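Local coordinates for designed helical repeat protein (Synthetic construct, PDB 5CWF) that has no known biological function, being designed de novo to fold into a stack of repeated antiparallel alpha-helices, at residues 43-48 and 89-94; 85-90 and 97-102; 148-153 and 164-169. All coordinates share one frame; numbering follows the deposited sequence. Where two conformers were deposited one is given.

Contacts 1 and 2 are neighbours, their centres about 8 Å apart, and they share Glu-89 and Asn-90, where a helix gives way to a loop. A salt bridge joins them, with Arg-88 NE 3.2 Å from Glu-44 OE1. A calcium ion sits beside both: it is bound by the backbone oxygen of Arg-88 and lies about 5 Å from the side chain of Asn-91. Contact 3 belongs to the last two helices. Its centre is about 16 Å from that of contact 2, yet they touch, Leu-102 CD2 packing 3.7 Å from Ala-148 CB. Contacts 1 and 3, with centres about 24 Å apart, do not touch. Contact 1 is a surface link between loops, contact 2 a buried one between helices, and contact 3 is partly buried.

Contact 1. Residues 43-48 and 89-94; sequences RENNSD and ENNSDE
Asn-45 and Asn-91 bring their side-chain amides together from opposite directions, linking two loops at the surface. The amide nitrogen ND2 of Asn-45 donates to OD1 of Asn-91 at 3.0 Å, a weak bond, bent to 148° at the hydrogen. The two amide planes are turned 68° against each other, so the groups do not lie flat on one another. Asn-45 reaches across because its CG stands anti to the backbone N (chi1 -174°). Asn-91 answers with CG between its backbone N and carbonyl carbon, which turns OD1 toward the other loop. Asparagine suits both places: its short arm carries a donor and an acceptor close to the backbone.

A water 3.0 Å from Asn-91 OD1 probably donates to it and is also hydrogen-bonded to Ser-47 OG at 3.2 Å, so a single oxygen serves a direct link and a bridged one. Within its own loop, Asn-90 OD1 takes the backbone N of Ser-92 at 3.0 Å, forming an Asx turn. Ser-92 then caps the next helix through OG to the N of Met-95; serine, small and with an acceptor near the backbone, is well fitted to an N-cap. Asn-90 ND2 in turn bonds weakly to Asn-136 OD1, again 46 residues on. Asparagine links recurring between successive interhelical loops fit the helical repeat fold.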
ATOM      1  N   ARG A  43      -4.449  16.596   3.483  0.59 42.93           N
ATOM      2  CA  ARG A  43      -5.058  17.921   3.488  0.59 45.71           C
ATOM      3  C   ARG A  43      -6.253  17.973   4.429  0.59 45.64           C
ATOM      4  O   ARG A  43      -6.504  18.991   5.070  0.59 48.00           O
ATOM      5  CB  ARG A  43      -5.499  18.321   2.078  0.59 46.95           C
ATOM      6  CG  ARG A  43      -6.060  19.739   1.976  0.59 50.84           C
ATOM      7  CD  ARG A  43      -6.552  20.040   0.563  0.59 56.30           C
ATOM      8  NE  ARG A  43      -5.570  19.648  -0.443  0.59 57.06           N
ATOM      9  CZ  ARG A  43      -5.843  19.444  -1.728  0.59 59.66           C
ATOM     10  NH1 ARG A  43      -7.080  19.592  -2.184  0.59 60.14           N
ATOM     11  NH2 ARG A  43      -4.873  19.082  -2.560  0.59 60.22           N
ATOM     12  N   GLU A  44      -6.987  16.866   4.506  1.00 44.29           N
ATOM     13  CA  GLU A  44      -8.251  16.833   5.235  1.00 50.35           C
ATOM     14  C   GLU A  44      -8.132  16.263   6.643  1.00 46.67           C
ATOM     15  O   GLU A  44      -9.039  16.420   7.451  1.00 48.57           O
ATOM     16  CB  GLU A  44      -9.277  16.017   4.431  1.00 55.38           C
ATOM     17  CG  GLU A  44      -9.027  14.517   4.424  1.00 55.36           C
ATOM     18  CD  GLU A  44      -9.905  13.777   3.421  1.00 56.28           C
ATOM     19  OE1 GLU A  44      -9.788  12.539   3.320  1.00 50.14           O
ATOM     20  OE2 GLU A  44     -10.705  14.436   2.722  1.00 60.45           O
ATOM     21  N   ASN A  45      -7.013  15.616   6.936  1.00 46.11           N
ATOM     22  CA  ASN A  45      -6.881  14.839   8.162  1.00 42.72           C
ATOM     23  C   ASN A  45      -5.525  15.040   8.844  1.00 43.34           C
ATOM     24  O   ASN A  45      -4.481  14.666   8.297  1.00 46.10           O
ATOM     25  CB  ASN A  45      -7.109  13.366   7.818  1.00 42.41           C
ATOM     26  CG  ASN A  45      -7.144  12.459   9.028  1.00 46.32           C
ATOM     27  OD1 ASN A  45      -6.466  12.686  10.027  1.00 52.59           O
ATOM     28  ND2 ASN A  45      -7.902  11.379   8.913  1.00 49.40           N
ATOM     29  N   ASN A  46      -5.550  15.615  10.044  1.00 41.94           N
ATOM     30  CA  ASN A  46      -4.334  15.877  10.809  1.00 49.96           C
ATOM     31  C   ASN A  46      -4.013  14.779  11.818  1.00 46.84           C
ATOM     32  O   ASN A  46      -3.221  14.990  12.724  1.00 49.02           O
ATOM     33  CB  ASN A  46      -4.437  17.215  11.541  1.00 59.38           C
ATOM     34  CG  ASN A  46      -5.011  18.306  10.669  1.00 67.92           C
ATOM     35  OD1 ASN A  46      -5.986  18.966  11.037  1.00 71.11           O
ATOM     36  ND2 ASN A  46      -4.426  18.480   9.484  1.00 68.57           N
ATOM     37  N   SER A  47      -4.620  13.613  11.658  1.00 44.72           N
ATOM     38  CA  SER A  47      -4.318  12.491  12.544  1.00 48.36           C
ATOM     39  C   SER A  47      -2.856  12.076  12.359  1.00 53.79           C
ATOM     40  O   SER A  47      -2.384  11.963  11.228  1.00 46.71           O
ATOM     41  CB  SER A  47      -5.252  11.312  12.212  1.00 49.58           C
ATOM     42  OG  SER A  47      -4.902  10.114  12.871  1.00 54.12           O
ATOM     43  N   ASP A  48      -2.141  11.848  13.460  1.00 62.32           N
ATOM     44  CA  ASP A  48      -0.742  11.409  13.376  1.00 68.14           C
ATOM     45  C   ASP A  48      -0.650   9.980  12.873  1.00 54.27           C
ATOM     46  O   ASP A  48       0.308   9.625  12.186  1.00 54.89           O
ATOM     47  CB  ASP A  48      -0.006  11.545  14.708  1.00 81.48           C
ATOM     48  CG  ASP A  48       0.328  12.987  15.033  1.00 93.59           C
ATOM     49  OD1 ASP A  48       0.401  13.801  14.087  1.00 97.20           O
ATOM     50  OD2 ASP A  48       0.531  13.303  16.224  1.00 98.46           O
ATOM     51  N   GLU A  89     -12.194   6.639   3.199  1.00 28.08           N
ATOM     52  CA  GLU A  89     -13.583   6.277   3.473  1.00 33.59           C
ATOM     53  C   GLU A  89     -13.804   6.040   4.965  1.00 34.22           C
ATOM     54  O   GLU A  89     -14.841   6.383   5.502  1.00 31.11           O
ATOM     55  CB  GLU A  89     -14.006   5.034   2.692  1.00 35.13           C
ATOM     56  CG  GLU A  89     -14.050   5.251   1.190  1.00 39.88           C
ATOM     57  CD  GLU A  89     -14.338   3.974   0.441  1.00 46.55           C
ATOM     58  OE1 GLU A  89     -14.314   2.897   1.080  1.00 50.58           O
ATOM     59  OE2 GLU A  89     -14.531   4.043  -0.794  1.00 45.77           O
ATOM     60  N   ASN A  90     -12.839   5.426   5.631  1.00 33.12           N
ATOM     61  CA  ASN A  90     -13.006   5.109   7.051  1.00 33.78           C
ATOM     62  C   ASN A  90     -11.639   5.023   7.700  1.00 32.79           C
ATOM     63  O   ASN A  90     -10.886   4.110   7.369  1.00 33.35           O
ATOM     64  CB  ASN A  90     -13.780   3.785   7.194  1.00 39.38           C
ATOM     65  CG  ASN A  90     -13.962   3.331   8.646  1.00 39.51           C
ATOM     66  OD1 ASN A  90     -13.496   3.974   9.585  1.00 36.12           O
ATOM     67  ND2 ASN A  90     -14.681   2.223   8.826  1.00 36.87           N
ATOM     68  N   ASN A  91     -11.306   5.963   8.597  1.00 30.41           N
ATOM     69  CA  ASN A  91      -9.998   5.909   9.283  1.00 30.53           C
ATOM     70  C   ASN A  91     -10.195   5.744  10.778  1.00 33.01           C
ATOM     71  O   ASN A  91      -9.521   6.387  11.586  1.00 35.83           O
ATOM     72  CB  ASN A  91      -9.088   7.136   8.969  1.00 30.85           C
ATOM     73  CG  ASN A  91      -9.541   8.451   9.626  1.00 38.16           C
ATOM     74  OD1 ASN A  91      -8.829   9.032  10.461  1.00 40.09           O
ATOM     75  ND2 ASN A  91     -10.678   8.944   9.214  1.00 32.36           N
ATOM     76  N   SER A  92     -11.110   4.842  11.136  1.00 32.63           N
ATOM     77  CA  SER A  92     -11.256   4.402  12.524  1.00 39.03           C
ATOM     78  C   SER A  92      -9.918   3.888  13.032  1.00 38.38           C
ATOM     79  O   SER A  92      -9.034   3.602  12.241  1.00 31.57           O
ATOM     80  CB  SER A  92     -12.307   3.299  12.625  1.00 37.38           C
ATOM     81  OG  SER A  92     -11.865   2.150  11.916  1.00 35.52           O
ATOM     82  N   ASP A  93      -9.751   3.775  14.345  1.00 37.56           N
ATOM     83  CA  ASP A  93      -8.464   3.319  14.873  1.00 38.83           C
ATOM     84  C   ASP A  93      -8.134   1.895  14.379  1.00 35.00           C
ATOM     85  O   ASP A  93      -6.975   1.579  14.085  1.00 33.87           O
ATOM     86  CB  ASP A  93      -8.465   3.403  16.404  1.00 41.25           C
ATOM     87  CG  ASP A  93      -8.245   4.833  16.916  1.00 44.49           C
ATOM     88  OD1 ASP A  93      -8.511   5.809  16.172  1.00 39.92           O
ATOM     89  OD2 ASP A  93      -7.799   4.985  18.072  1.00 51.22           O
ATOM     90  N   GLU A  94      -9.153   1.052  14.245  1.00 36.19           N
ATOM     91  CA  GLU A  94      -8.961  -0.297  13.710  1.00 36.38           C
ATOM     92  C   GLU A  94      -8.559  -0.287  12.227  1.00 32.63           C
ATOM     93  O   GLU A  94      -7.671  -1.012  11.831  1.00 30.46           O
ATOM     94  CB  GLU A  94     -10.230  -1.128  13.923  1.00 43.50           C
ATOM     95  CG  GLU A  94     -10.516  -1.368  15.400  1.00 57.59           C
ATOM     96  CD  GLU A  94      -9.316  -1.940  16.145  1.00 65.49           C
ATOM     97  OE1 GLU A  94      -8.749  -2.965  15.704  1.00 61.48           O
ATOM     98  OE2 GLU A  94      -8.901  -1.318  17.143  1.00 71.09           O
TER
HETATM   99  O   HOH W   1      -6.416   7.632  11.483  1.00 39.72           O

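Contact 2. Residues 85-90 and 97-102; sequences EALREN and KVMLAL. With CA (calcium ion), chain G.
Met-99 lies against Leu-87 and Ala-86, joining consecutive antiparallel helices of the helical repeat fold, 70-89 and 93-111, close to the loop between them. Along 97-102, Lys-97 comes first, a long charged residue suited to the surface, where its NZ forms a salt bridge with Glu-94. Val-98 is buried, and its compact branches pack on Leu-132 and Leu-145 of other helices. Met-99 then carries the whole contact. Its CG is anti to the carbonyl carbon (chi1 -63°), and the chain bends at chi2 (-45°). The CB-CG part of the chain thus runs alongside Leu-87, the two side chains sliding past each other in opposite directions: CG of Met-99 meets CG of Leu-87 at 3.6 Å and lies 3.9 Å from its CD2. The methyl CE continues to Ala-86, 4.0 Å from CB, where a small residue lets the flexible methionine end come close to the helix. Replacing Leu-87 by alanine would remove CG and both methyls, which is likely to open a gap beside Met-99 CB and CG and leave the methionine chain freer to turn. Beyond Met-99, Leu-100 touches Lys-52, while Ala-101 and Leu-102 pack on Ala-148; the small Ala-101 permits close approach of that helix.

The outer side of 85-90 is polar. A calcium ion is bound at the end of this helix by the backbone oxygen of Arg-88 at 2.3 Å and by three waters; one of these waters donates to Leu-87 O at 2.8 Å, and another donates to Glu-89 O at 2.8 Å.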
ATOM      1  N   GLU A  85      -7.323   5.319  -0.554  1.00 25.61           N
ATOM      2  CA  GLU A  85      -8.761   5.463  -0.821  1.00 29.18           C
ATOM      3  C   GLU A  85      -9.620   4.836   0.290  1.00 29.88           C
ATOM      4  O   GLU A  85     -10.643   5.406   0.700  1.00 29.62           O
ATOM      5  CB  GLU A  85      -9.120   4.846  -2.176  1.00 32.33           C
ATOM      6  CG  GLU A  85      -8.694   5.704  -3.364  1.00 36.39           C
ATOM      7  CD  GLU A  85      -9.106   5.120  -4.711  1.00 40.45           C
ATOM      8  OE1 GLU A  85      -9.808   4.083  -4.746  1.00 38.53           O
ATOM      9  OE2 GLU A  85      -8.760   5.733  -5.748  1.00 44.83           O
ATOM     10  N   ALA A  86      -9.213   3.666   0.770  1.00 25.45           N
ATOM     11  CA  ALA A  86      -9.932   2.961   1.828  1.00 26.73           C
ATOM     12  C   ALA A  86      -9.892   3.734   3.140  1.00 29.75           C
ATOM     13  O   ALA A  86     -10.892   3.818   3.875  1.00 28.78           O
ATOM     14  CB  ALA A  86      -9.338   1.576   2.024  1.00 25.70           C
ATOM     15  N   LEU A  87      -8.736   4.312   3.434  1.00 28.17           N
ATOM     16  CA  LEU A  87      -8.599   5.092   4.652  1.00 33.59           C
ATOM     17  C   LEU A  87      -9.384   6.382   4.594  1.00 35.19           C
ATOM     18  O   LEU A  87      -9.883   6.867   5.614  1.00 31.92           O
ATOM     19  CB  LEU A  87      -7.135   5.418   4.930  1.00 33.81           C
ATOM     20  CG  LEU A  87      -6.368   4.546   5.894  1.00 40.05           C
ATOM     21  CD1 LEU A  87      -4.981   5.130   6.073  1.00 48.65           C
ATOM     22  CD2 LEU A  87      -7.052   4.405   7.267  1.00 32.42           C
ATOM     23  N   ARG A  88      -9.512   6.951   3.403  1.00 33.95           N
ATOM     24  CA  ARG A  88     -10.280   8.169   3.297  1.00 32.70           C
ATOM     25  C   ARG A  88     -11.767   7.867   3.473  1.00 32.78           C
ATOM     26  O   ARG A  88     -12.517   8.730   3.899  1.00 31.46           O
ATOM     27  CB  ARG A  88     -10.025   8.861   1.961  1.00 32.48           C
ATOM     28  CG  ARG A  88      -8.622   9.456   1.852  1.00 35.07           C
ATOM     29  CD  ARG A  88      -8.432  10.132   0.514  1.00 36.93           C
ATOM     30  NE  ARG A  88      -9.131  11.417   0.438  1.00 42.57           N
ATOM     31  CZ  ARG A  88      -9.323  12.088  -0.694  1.00 47.28           C
ATOM     32  NH1 ARG A  88      -8.878  11.602  -1.848  1.00 45.56           N
ATOM     33  NH2 ARG A  88      -9.954  13.253  -0.673  1.00 49.07           N
ATOM     34  N   GLU A  89     -12.194   6.639   3.199  1.00 28.08           N
ATOM     35  CA  GLU A  89     -13.583   6.277   3.473  1.00 33.59           C
ATOM     36  C   GLU A  89     -13.804   6.040   4.965  1.00 34.22           C
ATOM     37  O   GLU A  89     -14.841   6.383   5.502  1.00 31.11           O
ATOM     38  CB  GLU A  89     -14.006   5.034   2.692  1.00 35.13           C
ATOM     39  CG  GLU A  89     -14.050   5.251   1.190  1.00 39.88           C
ATOM     40  CD  GLU A  89     -14.338   3.974   0.441  1.00 46.55           C
ATOM     41  OE1 GLU A  89     -14.314   2.897   1.080  1.00 50.58           O
ATOM     42  OE2 GLU A  89     -14.531   4.043  -0.794  1.00 45.77           O
ATOM     43  N   ASN A  90     -12.839   5.426   5.631  1.00 33.12           N
ATOM     44  CA  ASN A  90     -13.006   5.109   7.051  1.00 33.78           C
ATOM     45  C   ASN A  90     -11.639   5.023   7.700  1.00 32.79           C
ATOM     46  O   ASN A  90     -10.886   4.110   7.369  1.00 33.35           O
ATOM     47  CB  ASN A  90     -13.780   3.785   7.194  1.00 39.38           C
ATOM     48  CG  ASN A  90     -13.962   3.331   8.646  1.00 39.51           C
ATOM     49  OD1 ASN A  90     -13.496   3.974   9.585  1.00 36.12           O
ATOM     50  ND2 ASN A  90     -14.681   2.223   8.826  1.00 36.87           N
ATOM     51  N   LYS A  97      -4.966   0.664  11.881  1.00 28.89           N
ATOM     52  CA  LYS A  97      -4.056  -0.422  12.239  1.00 28.58           C
ATOM     53  C   LYS A  97      -3.866  -1.394  11.084  1.00 27.48           C
ATOM     54  O   LYS A  97      -2.758  -1.850  10.837  1.00 27.15           O
ATOM     55  CB  LYS A  97      -4.550  -1.165  13.478  1.00 29.59           C
ATOM     56  CG  LYS A  97      -4.348  -0.356  14.761  1.00 34.45           C
ATOM     57  CD  LYS A  97      -4.578  -1.166  16.024  1.00 44.35           C
ATOM     58  CE  LYS A  97      -5.979  -1.705  16.137  1.00 54.08           C
ATOM     59  NZ  LYS A  97      -6.392  -1.802  17.584  1.00 56.92           N
ATOM     60  N   VAL A  98      -4.953  -1.729  10.400  1.00 28.20           N
ATOM     61  CA  VAL A  98      -4.863  -2.612   9.249  1.00 26.11           C
ATOM     62  C   VAL A  98      -3.961  -1.996   8.193  1.00 25.76           C
ATOM     63  O   VAL A  98      -3.059  -2.629   7.665  1.00 27.42           O
ATOM     64  CB  VAL A  98      -6.252  -2.877   8.628  1.00 25.83           C
ATOM     65  CG1 VAL A  98      -6.138  -3.594   7.280  1.00 25.30           C
ATOM     66  CG2 VAL A  98      -7.154  -3.639   9.597  1.00 27.89           C
ATOM     67  N   MET A  99      -4.221  -0.730   7.895  1.00 26.18           N
ATOM     68  CA  MET A  99      -3.531  -0.076   6.817  1.00 27.24           C
ATOM     69  C   MET A  99      -2.075   0.191   7.179  1.00 29.04           C
ATOM     70  O   MET A  99      -1.217   0.171   6.296  1.00 27.66           O
ATOM     71  CB  MET A  99      -4.246   1.224   6.437  1.00 30.69           C
ATOM     72  CG  MET A  99      -5.668   0.989   5.907  1.00 30.71           C
ATOM     73  SD  MET A  99      -5.842  -0.350   4.727  1.00 28.62           S
ATOM     74  CE  MET A  99      -7.616  -0.599   4.844  1.00 36.07           C
ATOM     75  N   LEU A 100      -1.777   0.417   8.459  1.00 26.80           N
ATOM     76  CA  LEU A 100      -0.370   0.616   8.824  1.00 27.15           C
ATOM     77  C   LEU A 100       0.407  -0.688   8.608  1.00 26.58           C
ATOM     78  O   LEU A 100       1.520  -0.681   8.103  1.00 26.46           O
ATOM     79  CB  LEU A 100      -0.234   1.102  10.263  1.00 28.17           C
ATOM     80  CG  LEU A 100       1.211   1.377  10.707  1.00 32.30           C
ATOM     81  CD1 LEU A 100       1.828   2.442   9.818  1.00 32.88           C
ATOM     82  CD2 LEU A 100       1.298   1.791  12.171  1.00 37.24           C
ATOM     83  N   ALA A 101      -0.203  -1.805   8.976  1.00 28.33           N
ATOM     84  CA  ALA A 101       0.429  -3.110   8.775  1.00 28.37           C
ATOM     85  C   ALA A 101       0.656  -3.371   7.291  1.00 27.58           C
ATOM     86  O   ALA A 101       1.725  -3.839   6.895  1.00 25.27           O
ATOM     87  CB  ALA A 101      -0.426  -4.218   9.393  1.00 29.42           C
ATOM     88  N   LEU A 102      -0.320  -3.042   6.445  1.00 26.42           N
ATOM     89  CA  LEU A 102      -0.157  -3.265   5.022  1.00 24.68           C
ATOM     90  C   LEU A 102       0.887  -2.324   4.429  1.00 24.68           C
ATOM     91  O   LEU A 102       1.688  -2.745   3.619  1.00 23.98           O
ATOM     92  CB  LEU A 102      -1.487  -3.093   4.289  1.00 24.32           C
ATOM     93  CG  LEU A 102      -2.553  -4.125   4.660  1.00 25.48           C
ATOM     94  CD1 LEU A 102      -3.841  -3.829   3.897  1.00 23.51           C
ATOM     95  CD2 LEU A 102      -2.098  -5.540   4.376  1.00 26.68           C
TER
HETATM   96 CA    CA G 203     -13.081  10.228   5.549  0.84 29.39          CA
HETATM   97  O   HOH W   2     -11.610   8.785   6.685  1.00 30.04           O
HETATM   98  O   HOH W   3     -15.175   9.182   5.276  1.00 36.60           O
HETATM   99  O   HOH W   4     -13.732  11.130   3.479  1.00 36.48           O

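Contact 3. Residues 148-153 and 164-169; sequences AKRVLD and REIARQ
Ile-166 drives its CD1 methyl against the backbone of the facing helix at Arg-150, 3.5 Å from the carbonyl carbon C, and this is the tight side of the contact. Deeper in, CG2 of Ile-166 meets CG2 of Val-151 at 3.6 Å. Beta-branched residues suit this interior: the CG1-CD1 arm of Ile-166 serves both Arg-150 and Val-151, while its CG2 branch meets Val-151, whose shorter side chain fits where Val-151 CA and Ile-166 CA are 7.0 Å apart.

Toward the partly exposed side the contact turns polar. Arg-150 has its CG anti to the carbonyl carbon and bends at chi3 (55°), bringing the guanidinium over Ile-166, whose CG1 lies beneath one face near the rim. At the edge, NH1 donates to Gln-169 OE1 at 2.7 Å in a fairly straight bond (160°) that lies in the carbonyl plane, on a lone pair. Arginine can thus cover the apolar layer with its chain and still reach a polar partner; glutamine supplies a neutral oxygen at the end of an extended arm.

The axes of 148-153 and 164-169 approach to 10.0 Å, their directions 166° apart. An apolar seam edged by an arginine–glutamine bond here joins the chain's last two helices, 138-156 and 160-176, as an antiparallel helical hairpin.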
ATOM      1  N   ALA A 148      -3.619  -8.885   7.817  1.00 28.10           N
ATOM      2  CA  ALA A 148      -2.622  -7.867   7.502  1.00 27.26           C
ATOM      3  C   ALA A 148      -1.330  -8.084   8.276  1.00 27.81           C
ATOM      4  O   ALA A 148      -0.236  -7.865   7.765  1.00 26.88           O
ATOM      5  CB  ALA A 148      -3.204  -6.467   7.796  1.00 27.64           C
ATOM      6  N   LYS A 149      -1.469  -8.523   9.523  0.50 29.40           N
ATOM      7  CA  LYS A 149      -0.314  -8.854  10.346  0.50 30.13           C
ATOM      8  C   LYS A 149       0.448 -10.013   9.707  0.50 29.37           C
ATOM      9  O   LYS A 149       1.682 -10.071   9.739  0.50 29.16           O
ATOM     10  CB  LYS A 149      -0.746  -9.256  11.761  0.50 37.87           C
ATOM     11  CG  LYS A 149      -1.269  -8.137  12.662  0.50 44.38           C
ATOM     12  CD  LYS A 149      -0.456  -6.864  12.588  0.50 49.88           C
ATOM     13  CE  LYS A 149      -0.911  -5.882  13.666  0.50 53.37           C
ATOM     14  NZ  LYS A 149      -0.617  -4.460  13.338  0.50 52.27           N
ATOM     15  N   ARG A 150      -0.290 -10.949   9.119  1.00 29.02           N
ATOM     16  CA  ARG A 150       0.353 -12.099   8.460  1.00 28.32           C
ATOM     17  C   ARG A 150       1.038 -11.703   7.150  1.00 26.54           C
ATOM     18  O   ARG A 150       2.081 -12.260   6.807  1.00 26.20           O
ATOM     19  CB  ARG A 150      -0.676 -13.195   8.212  1.00 30.99           C
ATOM     20  CG  ARG A 150      -1.138 -13.831   9.500  1.00 38.86           C
ATOM     21  CD  ARG A 150      -2.249 -14.842   9.295  1.00 46.14           C
ATOM     22  NE  ARG A 150      -1.883 -15.880   8.335  1.00 52.86           N
ATOM     23  CZ  ARG A 150      -2.756 -16.540   7.579  1.00 57.33           C
ATOM     24  NH1 ARG A 150      -4.056 -16.309   7.702  1.00 59.47           N
ATOM     25  NH2 ARG A 150      -2.333 -17.459   6.720  1.00 57.75           N
ATOM     26  N   VAL A 151       0.485 -10.718   6.450  1.00 26.98           N
ATOM     27  CA  VAL A 151       1.107 -10.207   5.230  1.00 24.35           C
ATOM     28  C   VAL A 151       2.453  -9.569   5.571  1.00 26.05           C
ATOM     29  O   VAL A 151       3.464  -9.807   4.897  1.00 26.85           O
ATOM     30  CB  VAL A 151       0.201  -9.166   4.528  1.00 24.51           C
ATOM     31  CG1 VAL A 151       0.925  -8.529   3.332  1.00 26.47           C
ATOM     32  CG2 VAL A 151      -1.078  -9.816   4.054  1.00 27.35           C
ATOM     33  N   LEU A 152       2.475  -8.791   6.643  1.00 26.36           N
ATOM     34  CA  LEU A 152       3.706  -8.165   7.105  1.00 27.67           C
ATOM     35  C   LEU A 152       4.743  -9.223   7.471  1.00 26.97           C
ATOM     36  O   LEU A 152       5.925  -9.094   7.108  1.00 28.96           O
ATOM     37  CB  LEU A 152       3.399  -7.211   8.283  1.00 30.31           C
ATOM     38  CG  LEU A 152       4.576  -6.514   8.972  1.00 32.48           C
ATOM     39  CD1 LEU A 152       5.453  -5.781   7.947  1.00 31.65           C
ATOM     40  CD2 LEU A 152       4.065  -5.535  10.011  1.00 36.82           C
ATOM     41  N   ASP A 153       4.320 -10.290   8.154  1.00 26.86           N
ATOM     42  CA  ASP A 153       5.251 -11.358   8.528  1.00 28.79           C
ATOM     43  C   ASP A 153       5.787 -12.044   7.263  1.00 26.38           C
ATOM     44  O   ASP A 153       6.998 -12.365   7.163  1.00 25.91           O
ATOM     45  CB  ASP A 153       4.570 -12.385   9.453  1.00 33.50           C
ATOM     46  CG  ASP A 153       4.359 -11.855  10.877  1.00 48.13           C
ATOM     47  OD1 ASP A 153       5.091 -10.929  11.294  1.00 54.50           O
ATOM     48  OD2 ASP A 153       3.454 -12.365  11.584  1.00 47.32           O
ATOM     49  N   ARG A 164       0.393 -15.330  -1.222  1.00 32.40           N
ATOM     50  CA  ARG A 164      -0.699 -15.739  -2.106  1.00 33.01           C
ATOM     51  C   ARG A 164      -1.824 -16.421  -1.328  1.00 34.40           C
ATOM     52  O   ARG A 164      -2.992 -16.225  -1.631  1.00 34.21           O
ATOM     53  CB  ARG A 164      -0.185 -16.656  -3.229  1.00 34.35           C
ATOM     54  CG  ARG A 164       0.549 -15.884  -4.330  1.00 40.32           C
ATOM     55  CD  ARG A 164       0.846 -16.764  -5.573  1.00 37.15           C
ATOM     56  NE  ARG A 164       1.819 -17.815  -5.320  1.00 46.45           N
ATOM     57  CZ  ARG A 164       3.133 -17.723  -5.527  1.00 48.47           C
ATOM     58  NH1 ARG A 164       3.688 -16.644  -6.064  1.00 47.65           N
ATOM     59  NH2 ARG A 164       3.890 -18.752  -5.232  1.00 49.80           N
ATOM     60  N   GLU A 165      -1.472 -17.224  -0.328  0.50 35.85           N
ATOM     61  CA  GLU A 165      -2.486 -17.873   0.502  0.50 37.23           C
ATOM     62  C   GLU A 165      -3.315 -16.860   1.279  0.50 35.89           C
ATOM     63  O   GLU A 165      -4.533 -17.014   1.415  0.50 36.38           O
ATOM     64  CB  GLU A 165      -1.844 -18.869   1.469  0.50 39.01           C
ATOM     65  CG  GLU A 165      -2.846 -19.516   2.405  0.50 42.60           C
ATOM     66  CD  GLU A 165      -3.983 -20.194   1.656  0.50 47.90           C
ATOM     67  OE1 GLU A 165      -3.718 -20.852   0.624  0.50 46.83           O
ATOM     68  OE2 GLU A 165      -5.145 -20.050   2.091  0.50 50.95           O
ATOM     69  N   ILE A 166      -2.667 -15.825   1.798  1.00 34.25           N
ATOM     70  CA  ILE A 166      -3.405 -14.803   2.547  1.00 32.91           C
ATOM     71  C   ILE A 166      -4.359 -14.076   1.595  1.00 31.68           C
ATOM     72  O   ILE A 166      -5.472 -13.765   1.966  1.00 31.47           O
ATOM     73  CB  ILE A 166      -2.468 -13.794   3.232  1.00 31.35           C
ATOM     74  CG1 ILE A 166      -1.633 -14.475   4.322  1.00 32.64           C
ATOM     75  CG2 ILE A 166      -3.258 -12.654   3.859  1.00 29.83           C
ATOM     76  CD1 ILE A 166      -0.379 -13.704   4.683  1.00 31.64           C
ATOM     77  N   ALA A 167      -3.934 -13.831   0.363  1.00 31.14           N
ATOM     78  CA  ALA A 167      -4.797 -13.157  -0.608  1.00 29.87           C
ATOM     79  C   ALA A 167      -6.054 -13.966  -0.889  1.00 34.55           C
ATOM     80  O   ALA A 167      -7.155 -13.396  -0.988  1.00 32.86           O
ATOM     81  CB  ALA A 167      -4.042 -12.890  -1.914  1.00 29.09           C
ATOM     82  N   ARG A 168      -5.894 -15.280  -1.032  1.00 33.37           N
ATOM     83  CA  ARG A 168      -7.044 -16.165  -1.240  1.00 35.01           C
ATOM     84  C   ARG A 168      -7.977 -16.188  -0.028  1.00 35.48           C
ATOM     85  O   ARG A 168      -9.192 -16.173  -0.184  1.00 35.75           O
ATOM     86  CB  ARG A 168      -6.614 -17.601  -1.559  1.00 39.78           C
ATOM     87  CG  ARG A 168      -5.970 -17.803  -2.939  1.00 49.27           C
ATOM     88  CD  ARG A 168      -5.580 -19.271  -3.173  1.00 52.91           C
ATOM     89  NE  ARG A 168      -4.519 -19.744  -2.287  1.00 58.59           N
ATOM     90  CZ  ARG A 168      -3.258 -19.970  -2.655  1.00 59.35           C
ATOM     91  NH1 ARG A 168      -2.864 -19.782  -3.912  1.00 60.45           N
ATOM     92  NH2 ARG A 168      -2.385 -20.404  -1.757  1.00 57.41           N
ATOM     93  N   GLN A 169      -7.413 -16.250   1.173  1.00 35.68           N
ATOM     94  CA  GLN A 169      -8.234 -16.239   2.386  1.00 36.94           C
ATOM     95  C   GLN A 169      -8.985 -14.920   2.545  1.00 37.02           C
ATOM     96  O   GLN A 169     -10.138 -14.909   2.964  1.00 38.29           O
ATOM     97  CB  GLN A 169      -7.382 -16.475   3.633  1.00 43.23           C
ATOM     98  CG  GLN A 169      -6.832 -17.877   3.773  1.00 56.53           C
ATOM     99  CD  GLN A 169      -5.811 -17.979   4.896  1.00 65.15           C
ATOM    100  OE1 GLN A 169      -5.813 -17.165   5.820  1.00 65.70           O
ATOM    101  NE2 GLN A 169      -4.933 -18.976   4.821  1.00 68.24           N
TER